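Local coordinates for protein p-nitrophenyl phosphatase (Pho2) (PDB 3QGM) that is probably a phosphatase of the haloacid dehalogenase superfamily, with a calcium ion bound in its aspartate-lined site, and is named for activity on p-nitrophenyl phosphate, at residues E31-L36 with F64-G69; E72-T77 with M193-D198; V113-A118 with A137-L142; I145-T150 with M168-L173; V183-G186 with E190-M193. All blocks are in the same frame, centred on the assembly; numbering follows the deposited sequence. Where two conformers were deposited one is given.

Interaction 1: E31-L36 with F64-G69; sequences EGVKKL and FGLEVG
Val33 and Lys34 of helix 27-38 pack against Leu66 in a small, largely apolar helix-to-loop contact on the Rossmann-like core of the HAD fold. The helix forms the beta-alpha-beta crossover between the neighbouring parallel strands 10-14 and 42-47. The loop leads from helix 54-63 to strand 73-75 at the end of the same sheet. Gly65 ends helix 54-63 in a Schellman motif, its positive phi of 106° suiting glycine, and the chain then presents Leu66 to the helix. The two methyls of Leu66 divide the work. CD1 faces Val33, whose CG1 lies 3.8 Å from it, and the two side chains meet at about a right angle. CD2 rests on the aliphatic part of Lys34, 3.8 Å from its CG. The inner half of the contact is completed by Ile19, which touches both Val33 and Leu66, and by Phe45 of strand 42-47, which touches Val33. On the solvent side the extended lysine chain runs on past Leu66 toward the turn. There Lys34 CE comes within 3.5 Å of Gly65 O, whereas Lys34 NZ stands 4.0 Å from that oxygen and makes no hydrogen bond to it.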
# COMPACT_ATOMS: atom_id res chain seq x y z
N GLU A 31 24.26 -4.37 30.30
CA GLU A 31 25.20 -5.18 31.04
C GLU A 31 25.88 -6.19 30.09
O GLU A 31 27.09 -6.35 30.08
CB GLU A 31 24.47 -5.96 32.13
CG GLU A 31 24.05 -5.22 33.45
CD GLU A 31 23.23 -6.17 34.40
OE1 GLU A 31 23.88 -6.98 35.12
OE2 GLU A 31 21.94 -6.12 34.42
N GLY A 32 25.07 -6.90 29.31
CA GLY A 32 25.58 -7.91 28.41
C GLY A 32 26.57 -7.38 27.41
O GLY A 32 27.56 -8.03 27.09
N VAL A 33 26.30 -6.20 26.88
CA VAL A 33 27.23 -5.59 25.93
C VAL A 33 28.53 -5.32 26.63
O VAL A 33 29.61 -5.64 26.14
CB VAL A 33 26.71 -4.26 25.38
CG1 VAL A 33 27.87 -3.48 24.67
CG2 VAL A 33 25.57 -4.51 24.43
N LYS A 34 28.43 -4.72 27.81
CA LYS A 34 29.62 -4.38 28.56
C LYS A 34 30.44 -5.61 28.88
O LYS A 34 31.66 -5.60 28.68
CB LYS A 34 29.24 -3.61 29.83
CG LYS A 34 28.65 -2.22 29.55
CD LYS A 34 28.56 -1.42 30.86
CE LYS A 34 27.78 -0.14 30.72
NZ LYS A 34 27.51 0.49 32.06
N LYS A 35 29.81 -6.69 29.34
CA LYS A 35 30.54 -7.93 29.60
C LYS A 35 31.18 -8.51 28.34
O LYS A 35 32.28 -9.08 28.41
CB LYS A 35 29.68 -9.01 30.30
CG LYS A 35 29.43 -8.77 31.81
CD LYS A 35 28.24 -7.83 32.10
CE LYS A 35 27.72 -7.92 33.56
NZ LYS A 35 26.90 -6.69 33.95
N LEU A 36 30.50 -8.35 27.19
CA LEU A 36 31.06 -8.79 25.90
C LEU A 36 32.33 -8.05 25.45
O LEU A 36 33.24 -8.67 24.93
CB LEU A 36 30.01 -8.70 24.77
CG LEU A 36 29.03 -9.87 24.61
CD1 LEU A 36 28.06 -9.59 23.45
CD2 LEU A 36 29.76 -11.19 24.39
N PHE A 64 23.32 5.27 26.93
CA PHE A 64 23.07 4.08 27.76
C PHE A 64 24.29 3.68 28.58
O PHE A 64 24.23 2.80 29.42
CB PHE A 64 22.67 2.88 26.88
CG PHE A 64 21.36 3.04 26.15
CD1 PHE A 64 20.42 3.97 26.55
CD2 PHE A 64 21.05 2.24 25.07
CE1 PHE A 64 19.23 4.10 25.89
CE2 PHE A 64 19.85 2.38 24.40
CZ PHE A 64 18.96 3.32 24.80
N GLY A 65 25.44 4.28 28.29
CA GLY A 65 26.63 4.01 29.06
C GLY A 65 27.62 3.13 28.33
O GLY A 65 28.61 2.69 28.91
N LEU A 66 27.36 2.87 27.05
CA LEU A 66 28.21 1.97 26.28
C LEU A 66 29.30 2.79 25.59
O LEU A 66 29.07 3.94 25.18
CB LEU A 66 27.38 1.18 25.25
CG LEU A 66 26.13 0.46 25.79
CD1 LEU A 66 25.55 -0.44 24.73
CD2 LEU A 66 26.44 -0.34 27.02
N GLU A 67 30.46 2.17 25.47
CA GLU A 67 31.59 2.72 24.79
C GLU A 67 31.51 2.14 23.39
O GLU A 67 31.64 0.93 23.22
CB GLU A 67 32.88 2.27 25.48
CG GLU A 67 34.02 3.28 25.43
CD GLU A 67 34.52 3.63 26.84
OE1 GLU A 67 33.78 4.36 27.56
OE2 GLU A 67 35.62 3.18 27.25
N VAL A 68 31.27 3.00 22.40
CA VAL A 68 30.90 2.57 21.05
C VAL A 68 31.50 3.58 20.09
O VAL A 68 31.34 4.78 20.26
CB VAL A 68 29.32 2.56 20.85
CG1 VAL A 68 28.93 1.99 19.51
CG2 VAL A 68 28.63 1.78 21.96
N GLY A 69 32.20 3.10 19.09
CA GLY A 69 32.66 3.95 17.96
C GLY A 69 31.72 3.91 16.75
O GLY A 69 30.93 2.98 16.60

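Interaction 2: E72-T77 with M193-D198; sequences EILVAT and MREALD
The flat group where Leu74 meets helix 190-200 is the carboxylate of Glu195, and it is not what the leucine touches. Its oxygens are engaged elsewhere: OE2 forms a salt bridge with Arg86 of helix 76-87. No ring takes part, so neither stacking nor edge contact arises, and the leucine methyls meet the aliphatic base of the glutamate instead. Leu74 CD1 lies 3.8 Å from Glu195 CG, the two side chains crossing at about a right angle. The other methyl lies between that methylene and Ala196 and touches both, with Leu74 CD2 3.8 Å from Glu195 CG, 3.6 Å from the backbone N of Ala196 and 3.8 Å from Ala196 CB. Leu74 carries CG opposite its backbone N (chi1 -169°), which extends the side chain from the strand to the helix, while a bend at chi2 of Glu195 (69°) folds the glutamate chain so that it is not extended. The contact joins strand 73-75, the outermost strand of the core HAD sheet on this side, to a helix far along the chain. Strand 42-47 continues the surface: its Ile44 touches both Leu74 and Ala196, and Val46 touches Ala196. No hydrogen bond crosses between 72-77 and 193-198. The chemistry is therefore that of an amphipathic residue used twice: the methylenes of Glu195 join an apolar interface, and its charge, matched by Arg86, ties helix 190-200 to the helix that follows the strand.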
# COMPACT_ATOMS: atom_id res chain seq x y z
N GLU A 72 31.12 0.66 14.75
CA GLU A 72 30.39 -0.40 15.41
C GLU A 72 28.85 -0.28 15.25
O GLU A 72 28.15 -1.09 15.85
CB GLU A 72 30.69 -0.38 16.92
CG GLU A 72 32.08 -0.80 17.31
CD GLU A 72 32.31 -0.65 18.82
OE1 GLU A 72 32.46 0.50 19.29
OE2 GLU A 72 32.30 -1.67 19.53
N ILE A 73 28.35 0.72 14.51
CA ILE A 73 26.90 0.97 14.33
C ILE A 73 26.57 0.87 12.85
O ILE A 73 27.17 1.59 12.05
CB ILE A 73 26.45 2.43 14.71
CG1 ILE A 73 26.92 2.89 16.10
CG2 ILE A 73 24.94 2.54 14.66
CD1 ILE A 73 26.18 2.25 17.19
N LEU A 74 25.65 -0.02 12.48
CA LEU A 74 25.18 -0.13 11.11
C LEU A 74 23.67 0.01 11.12
O LEU A 74 22.94 -0.93 11.53
CB LEU A 74 25.61 -1.48 10.49
CG LEU A 74 25.44 -1.69 8.97
CD1 LEU A 74 26.17 -0.64 8.12
CD2 LEU A 74 25.88 -3.06 8.61
N VAL A 75 23.19 1.18 10.68
CA VAL A 75 21.76 1.45 10.64
C VAL A 75 21.32 1.59 9.17
O VAL A 75 22.12 1.93 8.29
CB VAL A 75 21.40 2.69 11.51
CG1 VAL A 75 22.06 4.01 10.95
CG2 VAL A 75 19.85 2.79 11.69
N ALA A 76 20.06 1.23 8.92
CA ALA A 76 19.58 1.06 7.58
C ALA A 76 19.69 2.35 6.80
O ALA A 76 19.91 2.31 5.62
CB ALA A 76 18.09 0.53 7.59
N THR A 77 19.53 3.49 7.44
CA THR A 77 19.61 4.75 6.72
C THR A 77 21.03 4.90 6.13
O THR A 77 21.22 5.12 4.92
CB THR A 77 19.33 5.95 7.63
OG1 THR A 77 20.17 5.88 8.79
CG2 THR A 77 17.79 6.01 8.06
N MSE A 193 23.58 -7.39 6.25
CA MSE A 193 24.31 -8.44 6.94
C MSE A 193 25.76 -8.66 6.41
O MSE A 193 26.71 -8.81 7.21
CB MSE A 193 23.47 -9.73 6.93
CG MSE A 193 22.13 -9.54 7.68
SE MSE A 193 22.25 -8.86 9.54
CE MSE A 193 22.92 -10.44 10.49
N ARG A 194 25.93 -8.66 5.09
CA ARG A 194 27.24 -8.80 4.50
C ARG A 194 28.05 -7.53 4.76
O ARG A 194 29.27 -7.61 4.93
CB ARG A 194 27.15 -9.17 3.01
CG ARG A 194 26.48 -10.54 2.85
CD ARG A 194 26.63 -11.25 1.47
NE ARG A 194 25.82 -12.49 1.45
CZ ARG A 194 26.11 -13.61 2.11
NH1 ARG A 194 25.28 -14.65 2.04
NH2 ARG A 194 27.23 -13.72 2.85
N GLU A 195 27.39 -6.38 4.87
CA GLU A 195 28.13 -5.17 5.23
C GLU A 195 28.68 -5.31 6.65
O GLU A 195 29.81 -4.89 6.91
CB GLU A 195 27.32 -3.89 5.07
CG GLU A 195 28.06 -2.61 5.51
CD GLU A 195 29.24 -2.22 4.60
OE1 GLU A 195 29.46 -2.89 3.57
OE2 GLU A 195 29.93 -1.23 4.92
N ALA A 196 27.88 -5.88 7.54
CA ALA A 196 28.27 -6.00 8.94
C ALA A 196 29.45 -6.97 9.12
O ALA A 196 30.38 -6.69 9.90
CB ALA A 196 27.09 -6.44 9.82
N LEU A 197 29.40 -8.09 8.41
CA LEU A 197 30.54 -9.04 8.31
C LEU A 197 31.86 -8.39 7.83
O LEU A 197 32.91 -8.54 8.47
CB LEU A 197 30.16 -10.18 7.38
CG LEU A 197 29.13 -11.16 7.92
CD1 LEU A 197 28.96 -12.34 6.95
CD2 LEU A 197 29.57 -11.70 9.27
N ASP A 198 31.77 -7.66 6.71
CA ASP A 198 32.87 -6.90 6.15
C ASP A 198 33.44 -5.92 7.18
O ASP A 198 34.66 -5.83 7.38
CB ASP A 198 32.36 -6.13 4.91
CG ASP A 198 33.51 -5.68 3.98
OD1 ASP A 198 34.30 -4.82 4.38
OD2 ASP A 198 33.59 -6.21 2.83

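Interaction 3: V113-A118 with A137-L142; sequences VDYDEA and ALRACL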
# COMPACT_ATOMS: atom_id res chain seq x y z
N VAL A 113 17.26 15.09 -5.56
CA VAL A 113 16.60 15.78 -6.65
C VAL A 113 15.10 15.47 -6.69
O VAL A 113 14.57 14.67 -5.89
CB VAL A 113 17.28 15.41 -8.00
CG1 VAL A 113 18.76 15.86 -7.96
CG2 VAL A 113 17.17 13.90 -8.27
N ASP A 114 14.42 16.09 -7.64
CA ASP A 114 12.99 15.86 -7.83
C ASP A 114 12.80 14.46 -8.37
O ASP A 114 13.72 13.87 -8.93
CB ASP A 114 12.41 16.88 -8.81
CG ASP A 114 12.58 18.30 -8.36
OD1 ASP A 114 12.82 18.52 -7.15
OD2 ASP A 114 12.49 19.21 -9.20
N TYR A 115 11.59 13.93 -8.19
CA TYR A 115 11.27 12.56 -8.55
C TYR A 115 11.49 12.27 -10.03
O TYR A 115 11.89 11.17 -10.38
CB TYR A 115 9.82 12.21 -8.16
CG TYR A 115 8.74 12.85 -9.02
CD1 TYR A 115 8.19 14.10 -8.71
CD2 TYR A 115 8.30 12.24 -10.17
CE1 TYR A 115 7.19 14.69 -9.52
CE2 TYR A 115 7.33 12.82 -10.98
CZ TYR A 115 6.78 14.03 -10.65
OH TYR A 115 5.83 14.55 -11.48
N ASP A 116 11.30 13.26 -10.89
CA ASP A 116 11.46 13.11 -12.33
C ASP A 116 12.90 13.27 -12.81
O ASP A 116 13.17 13.07 -13.98
CB ASP A 116 10.53 14.09 -13.11
CG ASP A 116 10.69 15.58 -12.66
OD1 ASP A 116 11.53 15.84 -11.77
OD2 ASP A 116 9.99 16.48 -13.18
N GLU A 117 13.82 13.63 -11.93
CA GLU A 117 15.23 13.73 -12.30
C GLU A 117 16.02 12.59 -11.70
O GLU A 117 17.13 12.34 -12.12
CB GLU A 117 15.84 15.05 -11.78
CG GLU A 117 15.25 16.32 -12.42
CD GLU A 117 15.49 17.62 -11.60
OE1 GLU A 117 15.82 17.58 -10.37
OE2 GLU A 117 15.31 18.69 -12.21
N ALA A 118 15.45 11.91 -10.70
CA ALA A 118 16.18 10.88 -9.96
C ALA A 118 16.66 9.73 -10.82
O ALA A 118 15.93 9.29 -11.70
CB ALA A 118 15.30 10.33 -8.82
N ALA A 137 6.44 9.02 -5.69
CA ALA A 137 7.01 7.66 -5.61
C ALA A 137 6.44 6.81 -6.70
O ALA A 137 7.17 6.15 -7.41
CB ALA A 137 6.70 7.02 -4.23
N LEU A 138 5.11 6.83 -6.83
CA LEU A 138 4.43 6.16 -7.92
C LEU A 138 5.07 6.55 -9.29
O LEU A 138 5.42 5.69 -10.11
CB LEU A 138 2.92 6.49 -7.89
CG LEU A 138 2.14 6.11 -9.17
CD1 LEU A 138 2.08 4.56 -9.25
CD2 LEU A 138 0.76 6.74 -9.18
N ARG A 139 5.20 7.84 -9.54
CA ARG A 139 5.73 8.24 -10.84
C ARG A 139 7.18 7.79 -11.02
O ARG A 139 7.55 7.32 -12.08
CB ARG A 139 5.55 9.74 -11.04
CG ARG A 139 4.06 10.09 -11.11
CD ARG A 139 3.84 11.58 -11.25
NE ARG A 139 2.45 11.92 -11.31
CZ ARG A 139 1.97 13.16 -11.31
NH1 ARG A 139 2.80 14.20 -11.26
NH2 ARG A 139 0.65 13.34 -11.38
N ALA A 140 7.99 7.90 -9.98
CA ALA A 140 9.38 7.38 -10.02
C ALA A 140 9.46 5.88 -10.30
O ALA A 140 10.29 5.36 -11.09
CB ALA A 140 10.08 7.72 -8.70
N CYS A 141 8.56 5.16 -9.67
CA CYS A 141 8.55 3.73 -9.78
C CYS A 141 8.15 3.31 -11.23
O CYS A 141 8.79 2.47 -11.84
CB CYS A 141 7.60 3.22 -8.71
SG CYS A 141 7.68 1.52 -8.42
N LEU A 142 7.14 3.98 -11.78
CA LEU A 142 6.67 3.78 -13.16
C LEU A 142 7.71 4.22 -14.22
O LEU A 142 7.72 3.67 -15.30
CB LEU A 142 5.37 4.54 -13.44
CG LEU A 142 4.04 4.02 -12.85
CD1 LEU A 142 3.02 5.11 -13.00
CD2 LEU A 142 3.58 2.73 -13.54
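Within the alpha/beta cap that accompanies the HAD core, Tyr115 and Arg139 fasten the loop before strand 120-123 to helix 131-143. That helix is the connection of a beta-alpha-beta crossover, since strands 120-123 and 146-149 are parallel neighbours in the cap sheet. Tyr115 has CG placed between its backbone N and carbonyl carbon, the crowded position (chi1 72°), and from there the ring reaches the arginine. The CE2 side of the tyrosine packs on the arginine's aliphatic chain: Tyr115 CE2 lies 3.6 Å from Arg139 CB and 3.7 Å from Arg139 CD. The side chains cross obliquely, with ring and guanidinium planes 55° apart, so this is no stack. Asp116 CB sits over one face of the ring, 4.0 Å above its plane and offset toward the rim. The backbone carbonyl of Tyr115 also nears a methyl of the helix, Tyr115 O lying 4.2 Å from Ala140 CB. The remaining guanidinium nitrogens face the dimer partner: Arg139 NH2 forms a salt bridge with Asp160 of the second subunit, and NE donates to the carbonyl O of Pro162 of that subunit. With each of its three nitrogens bonded, the guanidinium probably has little freedom to rotate, and the tyrosine helps position a residue of the subunit interface. Its polar share is one bond, Arg139 NH1 to Tyr115 OH at 3.1 Å, with the hydroxyl oxygen only 7° out of the guanidinium plane.

Interaction 4: I145-T150 with M168-L173; sequences IRYIAT and MIIGAL
Apolar contact between strand 146-149 and helix 167-177 is carried by two pairs. Tyr147 reaches Leu173, with Tyr147 CZ 3.8 Å and Tyr147 OH 3.5 Å from Leu173 CD1, the two side chains passing at a slant. Nearer the end of the strand, Ala149 CB meets Ile170 CD1 at 3.8 Å. Alternation along the strand places both residues on one face, and Tyr147, whose chi1 of 167° carries the ring away from the strand's own N, spans the greater gap so that its hydroxyl ends beside the helix, 3.7 Å from Ile170 CA.

The polar contact is made through water. Tyr147 OH donates to a water 2.6 Å away, lying in the plane of the ring, and the same water donates to Ile170 O at 2.7 Å. One solvent molecule thus satisfies a buried hydroxyl and couples it to a helix carbonyl, where no direct hydrogen bond joins the two segments.

Strand and helix run roughly antiparallel, at 147° with their axes 10.6 Å apart, as suits a crossover in the alpha/beta cap: the chain leaves strand 146-149 and returns through the helix to strand 183-184 beside it. Ile148, on the other face, packs on helix 76-87. Helix 131-143 flanks the contact, its Ala137 touching Leu173, while Trp175 of the second subunit packs on Ile170.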
# COMPACT_ATOMS: atom_id res chain seq x y z
N ILE A 145 13.16 3.58 -12.76
CA ILE A 145 14.45 3.80 -12.11
C ILE A 145 14.71 2.79 -11.00
O ILE A 145 13.82 2.13 -10.49
CB ILE A 145 14.61 5.28 -11.63
CG1 ILE A 145 13.68 5.64 -10.46
CG2 ILE A 145 14.31 6.25 -12.82
CD1 ILE A 145 13.88 7.09 -9.91
N ARG A 146 15.98 2.63 -10.69
CA ARG A 146 16.44 1.67 -9.72
C ARG A 146 15.81 2.02 -8.38
O ARG A 146 15.77 3.18 -8.00
CB ARG A 146 17.98 1.74 -9.66
CG ARG A 146 18.63 0.82 -8.65
CD ARG A 146 19.94 0.26 -9.29
NE ARG A 146 20.71 -0.60 -8.41
CZ ARG A 146 20.53 -1.92 -8.29
NH1 ARG A 146 19.60 -2.55 -9.00
NH2 ARG A 146 21.30 -2.60 -7.44
N TYR A 147 15.39 1.01 -7.65
CA TYR A 147 14.47 1.18 -6.55
C TYR A 147 15.04 0.45 -5.34
O TYR A 147 15.13 -0.77 -5.32
CB TYR A 147 13.09 0.69 -7.04
CG TYR A 147 12.00 0.48 -6.01
CD1 TYR A 147 12.07 1.01 -4.72
CD2 TYR A 147 10.87 -0.23 -6.37
CE1 TYR A 147 11.04 0.79 -3.80
CE2 TYR A 147 9.83 -0.46 -5.46
CZ TYR A 147 9.92 0.06 -4.18
OH TYR A 147 8.90 -0.21 -3.30
N ILE A 148 15.45 1.23 -4.35
CA ILE A 148 15.99 0.70 -3.13
C ILE A 148 15.07 1.00 -1.94
O ILE A 148 14.55 2.11 -1.79
CB ILE A 148 17.35 1.34 -2.80
CG1 ILE A 148 18.18 1.46 -4.08
CG2 ILE A 148 18.07 0.46 -1.77
CD1 ILE A 148 18.70 0.15 -4.58
N ALA A 149 14.92 0.03 -1.07
CA ALA A 149 14.19 0.27 0.18
C ALA A 149 15.15 0.06 1.37
O ALA A 149 15.99 -0.83 1.37
CB ALA A 149 12.98 -0.64 0.29
N THR A 150 14.99 0.91 2.37
CA THR A 150 15.80 0.87 3.56
C THR A 150 15.60 -0.41 4.35
O THR A 150 16.56 -1.03 4.85
CB THR A 150 15.47 2.10 4.45
OG1 THR A 150 14.04 2.17 4.68
CG2 THR A 150 15.92 3.42 3.78
N MSE A 168 4.71 -0.44 4.23
CA MSE A 168 3.51 0.16 3.74
C MSE A 168 3.70 0.79 2.36
O MSE A 168 2.82 0.64 1.47
CB MSE A 168 2.99 1.20 4.69
CG MSE A 168 1.60 1.55 4.32
SE MSE A 168 1.67 3.13 3.29
CE MSE A 168 1.46 4.13 4.95
N ILE A 169 4.81 1.51 2.19
CA ILE A 169 5.08 2.21 0.94
C ILE A 169 5.45 1.12 -0.09
O ILE A 169 4.96 1.11 -1.20
CB ILE A 169 6.20 3.28 1.07
CG1 ILE A 169 5.76 4.40 2.04
CG2 ILE A 169 6.51 3.85 -0.30
CD1 ILE A 169 6.85 5.34 2.48
N ILE A 170 6.22 0.12 0.31
CA ILE A 170 6.52 -0.98 -0.59
C ILE A 170 5.29 -1.68 -1.12
O ILE A 170 5.21 -2.00 -2.30
CB ILE A 170 7.47 -2.02 0.04
CG1 ILE A 170 8.82 -1.36 0.34
CG2 ILE A 170 7.67 -3.22 -0.90
CD1 ILE A 170 9.65 -2.05 1.47
N GLY A 171 4.36 -1.95 -0.23
CA GLY A 171 3.14 -2.61 -0.59
C GLY A 171 2.27 -1.77 -1.50
O GLY A 171 1.69 -2.28 -2.48
N ALA A 172 2.18 -0.48 -1.20
CA ALA A 172 1.43 0.44 -2.07
C ALA A 172 1.99 0.43 -3.50
O ALA A 172 1.26 0.26 -4.43
CB ALA A 172 1.40 1.84 -1.50
N LEU A 173 3.30 0.59 -3.64
CA LEU A 173 3.95 0.65 -4.93
C LEU A 173 3.83 -0.67 -5.68
O LEU A 173 3.53 -0.67 -6.87
CB LEU A 173 5.41 1.05 -4.76
CG LEU A 173 5.64 2.47 -4.26
CD1 LEU A 173 7.13 2.67 -4.04
CD2 LEU A 173 5.01 3.50 -5.27
O HOH W 1 7.28 -2.07 -4.08

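Interaction 5: V183-G186 with E190-M193; sequences VVVG and EVIM
Val185 and Val191 form the apolar centre of a tight strand-to-helix turn in this HAD-type protein, where the chain leaves the cap sheet and enters core helix 190-200. Val185 CG1 lies 4.2 Å from Val191 CG1, and Ile192 CB approaches the same Val185 methyl more loosely. On the strand side, Val191 CG2 is 3.9 Å from Val183 CG1, the two valines crossing at about a right angle. Val191 has CG1 trans to N (chi1 180°), which splits its methyls between Val185 and Val183. Phe83 of helix 76-87 touches both Val183 and Val191 and extends the apolar patch. Farther along, Ile192 CG2 lies against the backbone of Gly186, 3.7 Å from its carbonyl carbon.

The turn includes Lys187, whose setting after a strand and before a helix is consistent with the lysine-bearing third motif of the superfamily. Ile192 stands about 10 Å, side chain to side chain, from the metal-binding Asp14. Polar contacts complete the turn. The side chain of Ser189 is hydrogen-bonded to Val184 O and Val191 N, bridging strand and helix just before the helix begins. Amide groups in a first helical turn lack an acceptor four residues back within the helix, and Ile192 finds one in Val185, just after the strand. Its N donates to Val185 O at 3.0 Å, a bent bond of 140° at the hydrogen, with the donor tilted 18° from the carbonyl plane.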
# COMPACT_ATOMS: atom_id res chain seq x y z
N VAL A 183 16.33 -3.77 -4.48
CA VAL A 183 17.20 -4.11 -3.36
C VAL A 183 16.49 -3.66 -2.10
O VAL A 183 16.06 -2.53 -2.01
CB VAL A 183 18.55 -3.36 -3.46
CG1 VAL A 183 19.45 -3.70 -2.25
CG2 VAL A 183 19.26 -3.72 -4.77
N VAL A 184 16.34 -4.57 -1.14
CA VAL A 184 15.99 -4.23 0.22
C VAL A 184 17.29 -4.32 1.05
O VAL A 184 17.98 -5.34 1.00
CB VAL A 184 14.96 -5.19 0.73
CG1 VAL A 184 14.58 -4.86 2.19
CG2 VAL A 184 13.65 -5.19 -0.21
N VAL A 185 17.63 -3.26 1.78
CA VAL A 185 18.89 -3.19 2.54
C VAL A 185 18.77 -3.89 3.89
O VAL A 185 19.62 -4.74 4.22
CB VAL A 185 19.34 -1.74 2.66
CG1 VAL A 185 20.68 -1.60 3.46
CG2 VAL A 185 19.47 -1.16 1.26
N GLY A 186 17.71 -3.58 4.64
CA GLY A 186 17.61 -3.95 6.06
C GLY A 186 17.38 -5.44 6.29
O GLY A 186 17.09 -6.17 5.35
N GLU A 190 20.40 -9.83 3.00
CA GLU A 190 21.83 -10.13 3.12
C GLU A 190 22.65 -8.89 2.89
O GLU A 190 23.81 -8.82 3.29
CB GLU A 190 22.27 -11.19 2.08
CG GLU A 190 21.74 -12.56 2.38
CD GLU A 190 20.60 -12.99 1.46
OE1 GLU A 190 19.67 -12.16 1.21
OE2 GLU A 190 20.62 -14.17 1.01
N VAL A 191 22.06 -7.90 2.24
CA VAL A 191 22.77 -6.65 2.01
C VAL A 191 23.33 -6.04 3.33
O VAL A 191 24.55 -5.87 3.43
CB VAL A 191 21.91 -5.66 1.19
CG1 VAL A 191 22.67 -4.41 0.98
CG2 VAL A 191 21.54 -6.29 -0.18
N ILE A 192 22.49 -5.70 4.32
CA ILE A 192 23.04 -5.11 5.56
C ILE A 192 23.94 -6.12 6.33
O ILE A 192 25.01 -5.73 6.87
CB ILE A 192 21.93 -4.51 6.45
CG1 ILE A 192 22.54 -3.63 7.55
CG2 ILE A 192 21.04 -5.60 7.02
CD1 ILE A 192 21.52 -2.72 8.22
N MSE A 193 23.58 -7.39 6.25
CA MSE A 193 24.31 -8.44 6.94
C MSE A 193 25.76 -8.66 6.41
O MSE A 193 26.71 -8.81 7.21
CB MSE A 193 23.47 -9.73 6.93
CG MSE A 193 22.13 -9.54 7.68
SE MSE A 193 22.25 -8.86 9.54
CE MSE A 193 22.92 -10.44 10.49

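How the interactions relate
Taken together, the five contacts run from one end of the molecule to the other, with interactions 1 and 3 about 42 Å apart between centres. Interaction 1 meets interaction 2 where Val68 CG1 touches Ile73 CD1 at 3.6 Å. Interactions 2 and 5 share helix 190-200, their centres about 9 Å apart. Interaction 5 then passes into the cap sheet: strand 183-184 lies beside strand 146-149 of interaction 4, with Ala149 O 3.0 Å from Val185 N. Interactions 3 and 4 adjoin one another and both reach the second subunit. The calcium ion held by Asp14, Asp16 and Asp212 lies about 13, 14 and 12 Å from Val33, Leu74 and Gly186 of interactions 1, 2 and 5.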